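Local structure of DNA polymerase sliding clamp 3 (Sulfolobus tokodaii, 3AIZ) at residues Glu19-Thr30 and Glu64-Thr75. The protein serves as one subunit of a ring-shaped sliding clamp that encircles DNA and tethers DNA polymerase and other DNA-processing proteins to it. Sequence-based numbering, arbitrary orientation.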
loop_
_atom_site.group_PDB
_atom_site.type_symbol
_atom_site.label_atom_id
_atom_site.label_comp_id
_atom_site.label_asym_id
_atom_site.label_seq_id
_atom_site.Cartn_x
_atom_site.Cartn_y
_atom_site.Cartn_z
ATOM N N GLU C 19 -27.715 13.681 -9.727
ATOM C CA GLU C 19 -27.140 14.617 -8.764
ATOM C C GLU C 19 -25.967 15.379 -9.369
ATOM O O GLU C 19 -25.708 16.528 -9.009
ATOM C CB GLU C 19 -26.681 13.888 -7.501
ATOM C CG GLU C 19 -27.783 13.606 -6.499
ATOM C CD GLU C 19 -27.259 12.945 -5.237
ATOM O OE1 GLU C 19 -26.382 12.061 -5.346
ATOM O OE2 GLU C 19 -27.727 13.310 -4.136
ATOM N N GLU C 20 -25.264 14.729 -10.288
ATOM C CA GLU C 20 -24.100 15.323 -10.932
ATOM C C GLU C 20 -24.492 16.487 -11.838
ATOM O O GLU C 20 -23.664 17.338 -12.158
ATOM C CB GLU C 20 -23.349 14.267 -11.746
ATOM C CG GLU C 20 -22.926 13.040 -10.951
ATOM C CD GLU C 20 -21.743 13.306 -10.036
ATOM O OE1 GLU C 20 -21.198 14.430 -10.068
ATOM O OE2 GLU C 20 -21.354 12.385 -9.286
ATOM N N PHE C 21 -25.757 16.523 -12.245
ATOM C CA PHE C 21 -26.214 17.509 -13.220
ATOM C C PHE C 21 -27.182 18.546 -12.652
ATOM O O PHE C 21 -27.045 19.740 -12.920
ATOM C CB PHE C 21 -26.847 16.809 -14.423
ATOM C CG PHE C 21 -25.907 15.897 -15.155
ATOM C CD1 PHE C 21 -25.799 14.563 -14.800
ATOM C CD2 PHE C 21 -25.123 16.377 -16.191
ATOM C CE1 PHE C 21 -24.932 13.722 -15.469
ATOM C CE2 PHE C 21 -24.252 15.541 -16.863
ATOM C CZ PHE C 21 -24.157 14.212 -16.501
ATOM N N ILE C 22 -28.161 18.095 -11.874
ATOM C CA ILE C 22 -29.211 18.988 -11.396
ATOM C C ILE C 22 -29.477 18.868 -9.896
ATOM O O ILE C 22 -29.160 17.852 -9.277
ATOM C CB ILE C 22 -30.522 18.762 -12.169
ATOM C CG1 ILE C 22 -30.982 17.312 -12.028
ATOM C CG2 ILE C 22 -30.336 19.109 -13.634
ATOM C CD1 ILE C 22 -32.172 16.970 -12.895
ATOM N N ASP C 23 -30.064 19.916 -9.325
ATOM C CA ASP C 23 -30.361 19.960 -7.896
ATOM C C ASP C 23 -31.777 19.485 -7.594
ATOM O O ASP C 23 -31.996 18.699 -6.672
ATOM C CB ASP C 23 -30.166 21.377 -7.352
ATOM C CG ASP C 23 -28.712 21.808 -7.353
ATOM O OD1 ASP C 23 -27.827 20.925 -7.403
ATOM O OD2 ASP C 23 -28.456 23.029 -7.297
ATOM N N GLU C 24 -32.738 19.976 -8.368
ATOM C CA GLU C 24 -34.133 19.588 -8.204
ATOM C C GLU C 24 -34.613 18.816 -9.424
ATOM O O GLU C 24 -34.341 19.203 -10.559
ATOM C CB GLU C 24 -35.010 20.824 -7.981
ATOM C CG GLU C 24 -36.514 20.559 -8.034
ATOM C CD GLU C 24 -37.082 20.618 -9.445
ATOM O OE1 GLU C 24 -36.628 21.470 -10.241
ATOM O OE2 GLU C 24 -37.991 19.817 -9.758
ATOM N N ILE C 25 -35.322 17.716 -9.191
ATOM C CA ILE C 25 -35.914 16.967 -10.291
ATOM C C ILE C 25 -37.428 16.930 -10.154
ATOM O O ILE C 25 -37.968 17.092 -9.061
ATOM C CB ILE C 25 -35.377 15.526 -10.378
ATOM C CG1 ILE C 25 -35.959 14.663 -9.260
ATOM C CG2 ILE C 25 -33.858 15.517 -10.337
ATOM C CD1 ILE C 25 -35.631 13.197 -9.405
ATOM N N THR C 26 -38.107 16.724 -11.275
ATOM C CA THR C 26 -39.558 16.664 -11.287
ATOM C C THR C 26 -40.033 15.286 -11.721
ATOM O O THR C 26 -40.086 14.986 -12.913
ATOM C CB THR C 26 -40.151 17.718 -12.235
ATOM O OG1 THR C 26 -39.720 19.024 -11.831
ATOM C CG2 THR C 26 -41.670 17.660 -12.214
ATOM N N LEU C 27 -40.366 14.446 -10.746
ATOM C CA LEU C 27 -40.926 13.133 -11.035
ATOM C C LEU C 27 -42.304 13.296 -11.663
ATOM O O LEU C 27 -43.255 13.705 -10.997
ATOM C CB LEU C 27 -41.022 12.299 -9.760
ATOM C CG LEU C 27 -39.705 12.055 -9.020
ATOM C CD1 LEU C 27 -39.957 11.367 -7.689
ATOM C CD2 LEU C 27 -38.751 11.240 -9.877
ATOM N N ASP C 28 -42.403 12.983 -12.950
ATOM C CA ASP C 28 -43.650 13.141 -13.687
ATOM C C ASP C 28 -44.288 11.788 -13.977
ATOM O O ASP C 28 -43.972 11.143 -14.977
ATOM C CB ASP C 28 -43.399 13.900 -14.991
ATOM C CG ASP C 28 -44.665 14.113 -15.799
ATOM O OD1 ASP C 28 -45.760 13.799 -15.289
ATOM O OD2 ASP C 28 -44.560 14.598 -16.945
ATOM N N PHE C 29 -45.189 11.362 -13.097
ATOM C CA PHE C 29 -45.870 10.081 -13.256
ATOM C C PHE C 29 -47.038 10.182 -14.231
ATOM O O PHE C 29 -47.996 10.916 -13.995
ATOM C CB PHE C 29 -46.356 9.562 -11.901
ATOM C CG PHE C 29 -45.248 9.283 -10.927
ATOM C CD1 PHE C 29 -44.791 10.274 -10.076
ATOM C CD2 PHE C 29 -44.661 8.031 -10.867
ATOM C CE1 PHE C 29 -43.771 10.021 -9.180
ATOM C CE2 PHE C 29 -43.640 7.770 -9.974
ATOM C CZ PHE C 29 -43.194 8.768 -9.130
ATOM N N THR C 30 -46.949 9.440 -15.330
ATOM C CA THR C 30 -48.008 9.426 -16.332
ATOM C C THR C 30 -48.539 8.012 -16.532
ATOM O O THR C 30 -47.998 7.052 -15.982
ATOM C CB THR C 30 -47.516 9.973 -17.684
ATOM O OG1 THR C 30 -46.519 9.098 -18.226
ATOM C CG2 THR C 30 -46.928 11.366 -17.514
ATOM N N GLU C 64 -52.107 11.878 -14.632
ATOM C CA GLU C 64 -50.759 12.430 -14.560
ATOM C C GLU C 64 -50.553 13.221 -13.274
ATOM O O GLU C 64 -51.421 13.991 -12.862
ATOM C CB GLU C 64 -50.464 13.313 -15.776
ATOM C CG GLU C 64 -49.058 13.899 -15.785
ATOM C CD GLU C 64 -48.699 14.548 -17.108
ATOM O OE1 GLU C 64 -49.587 14.665 -17.979
ATOM O OE2 GLU C 64 -47.524 14.941 -17.280
ATOM N N GLU C 65 -49.403 13.024 -12.642
ATOM C CA GLU C 65 -49.092 13.720 -11.401
ATOM C C GLU C 65 -47.619 14.108 -11.331
ATOM O O GLU C 65 -46.742 13.248 -11.238
ATOM C CB GLU C 65 -49.474 12.860 -10.196
ATOM C CG GLU C 65 -49.305 13.561 -8.861
ATOM C CD GLU C 65 -49.813 12.728 -7.703
ATOM O OE1 GLU C 65 -50.323 11.614 -7.952
ATOM O OE2 GLU C 65 -49.704 13.187 -6.546
ATOM N N LYS C 66 -47.355 15.409 -11.384
ATOM C CA LYS C 66 -45.996 15.921 -11.278
ATOM C C LYS C 66 -45.676 16.260 -9.830
ATOM O O LYS C 66 -46.452 16.932 -9.153
ATOM C CB LYS C 66 -45.816 17.171 -12.142
ATOM C CG LYS C 66 -45.965 16.945 -13.636
ATOM C CD LYS C 66 -45.738 18.241 -14.400
ATOM C CE LYS C 66 -45.942 18.057 -15.894
ATOM N NZ LYS C 66 -45.723 19.329 -16.640
ATOM N N VAL C 67 -44.527 15.792 -9.360
ATOM C CA VAL C 67 -44.071 16.113 -8.015
ATOM C C VAL C 67 -42.566 16.351 -7.996
ATOM O O VAL C 67 -41.777 15.424 -8.172
ATOM C CB VAL C 67 -44.448 15.010 -7.002
ATOM C CG1 VAL C 67 -44.173 13.632 -7.582
ATOM C CG2 VAL C 67 -43.701 15.213 -5.693
ATOM N N GLY C 68 -42.174 17.603 -7.795
ATOM C CA GLY C 68 -40.769 17.951 -7.715
ATOM C C GLY C 68 -40.226 17.718 -6.320
ATOM O O GLY C 68 -40.970 17.763 -5.343
ATOM N N VAL C 69 -38.925 17.471 -6.226
ATOM C CA VAL C 69 -38.292 17.226 -4.937
ATOM C C VAL C 69 -36.789 17.471 -5.002
ATOM O O VAL C 69 -36.140 17.131 -5.991
ATOM C CB VAL C 69 -38.555 15.786 -4.449
ATOM C CG1 VAL C 69 -38.009 14.775 -5.449
ATOM C CG2 VAL C 69 -37.945 15.569 -3.073
ATOM N N LYS C 70 -36.240 18.072 -3.950
ATOM C CA LYS C 70 -34.801 18.280 -3.860
ATOM C C LYS C 70 -34.086 16.938 -3.982
ATOM O O LYS C 70 -34.277 16.046 -3.157
ATOM C CB LYS C 70 -34.435 18.959 -2.539
ATOM C CG LYS C 70 -32.951 19.253 -2.383
ATOM C CD LYS C 70 -32.636 19.806 -1.002
ATOM C CE LYS C 70 -31.143 20.049 -0.834
ATOM N NZ LYS C 70 -30.795 20.464 0.554
ATOM N N LEU C 71 -33.263 16.801 -5.016
ATOM C CA LEU C 71 -32.645 15.519 -5.338
ATOM C C LEU C 71 -31.709 14.997 -4.245
ATOM O O LEU C 71 -31.606 13.790 -4.038
ATOM C CB LEU C 71 -31.906 15.609 -6.675
ATOM C CG LEU C 71 -31.465 14.286 -7.304
ATOM C CD1 LEU C 71 -32.659 13.374 -7.524
ATOM C CD2 LEU C 71 -30.739 14.540 -8.611
ATOM N N GLU C 72 -31.030 15.905 -3.550
ATOM C CA GLU C 72 -30.072 15.509 -2.520
ATOM C C GLU C 72 -30.729 14.719 -1.387
ATOM O O GLU C 72 -30.239 13.662 -0.988
ATOM C CB GLU C 72 -29.351 16.732 -1.951
ATOM C CG GLU C 72 -28.325 16.394 -0.880
ATOM C CD GLU C 72 -27.751 17.626 -0.206
ATOM O OE1 GLU C 72 -28.005 18.747 -0.697
ATOM O OE2 GLU C 72 -27.047 17.473 0.816
ATOM N N ASP C 73 -31.835 15.241 -0.869
ATOM C CA ASP C 73 -32.559 14.581 0.209
ATOM C C ASP C 73 -33.137 13.254 -0.261
ATOM O O ASP C 73 -33.106 12.259 0.463
ATOM C CB ASP C 73 -33.678 15.482 0.727
ATOM C CG ASP C 73 -33.154 16.755 1.353
ATOM O OD1 ASP C 73 -31.996 16.750 1.826
ATOM O OD2 ASP C 73 -33.897 17.758 1.374
ATOM N N PHE C 74 -33.668 13.253 -1.480
ATOM C CA PHE C 74 -34.264 12.057 -2.059
ATOM C C PHE C 74 -33.211 10.981 -2.293
ATOM O O PHE C 74 -33.485 9.790 -2.155
ATOM C CB PHE C 74 -34.972 12.401 -3.371
ATOM C CG PHE C 74 -35.675 11.238 -4.006
ATOM C CD1 PHE C 74 -36.774 10.659 -3.394
ATOM C CD2 PHE C 74 -35.248 10.732 -5.220
ATOM C CE1 PHE C 74 -37.428 9.590 -3.980
ATOM C CE2 PHE C 74 -35.898 9.665 -5.811
ATOM C CZ PHE C 74 -36.990 9.093 -5.190
ATOM N N THR C 75 -32.004 11.409 -2.643
ATOM C CA THR C 75 -30.907 10.481 -2.887
ATOM C C THR C 75 -30.259 10.040 -1.575
ATOM O O THR C 75 -29.729 8.934 -1.476
ATOM C CB THR C 75 -29.847 11.097 -3.822
ATOM O OG1 THR C 75 -30.436 11.359 -5.102
ATOM C CG2 THR C 75 -28.675 10.149 -4.004
#
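Strands 24-29 and 65-70 pair antiparallel, their axes 158° apart in direction and 4.4 Å at closest approach, with hydrogen-bonded pairs at Ile25-Val69, Leu27-Val67 and Phe29-Glu65. Both bonds of the Phe29-Glu65 pair are sound, but in the other two pairs the return bond, from Ile25 N and from Leu27 N, is weak. Where the second strand runs into helix 71-78, the pairing is carried one step further: Leu71 N donates to Asp23 O at 2.8 Å, nearly in line with the carbonyl.

Ile25, Leu27, Phe29, Val67 and Val69 share one sheet face, on which Ile25 and Leu27 pack against Phe15 of helix 8-18, Phe29 against Leu34 and Val69 against Phe111. Leu71 closes the end of this apolar layer. Its CD1 lies 3.5 Å from Ile25 CD1, whereas CD2 reaches the backbone of Glu19 and also touches Ile25 CG2; a chi1 of -167° swings CG away from the backbone N to place them. The carboxylate of Glu19 meets Thr75 CB and CG2 from the opposite direction without a hydrogen bond, while Thr75 OG1 bonds to Leu71 O. Farther along, Phe29 turns its ring edge to Val67, CE1 standing 4.0 Å from Val67 CG1, and Glu65 O lies near the same ring plane.

The reverse face is polar. Thr26 OG1 donates to the syn lone pair of Glu24 OE2 at 2.8 Å, above Gly68. Asp28 and Glu64 carboxylates approach nearly coplanar (9°), though their close spacing is doubtful, and the chain of Lys66 crosses Asp28.

The chemistry thus divides largely by face: apolar contacts join this sheet edge to helix 8-18, with Glu65 the acidic exception, its carboxylate hydrogen-bonded to Met1 N and Thr91 OG1.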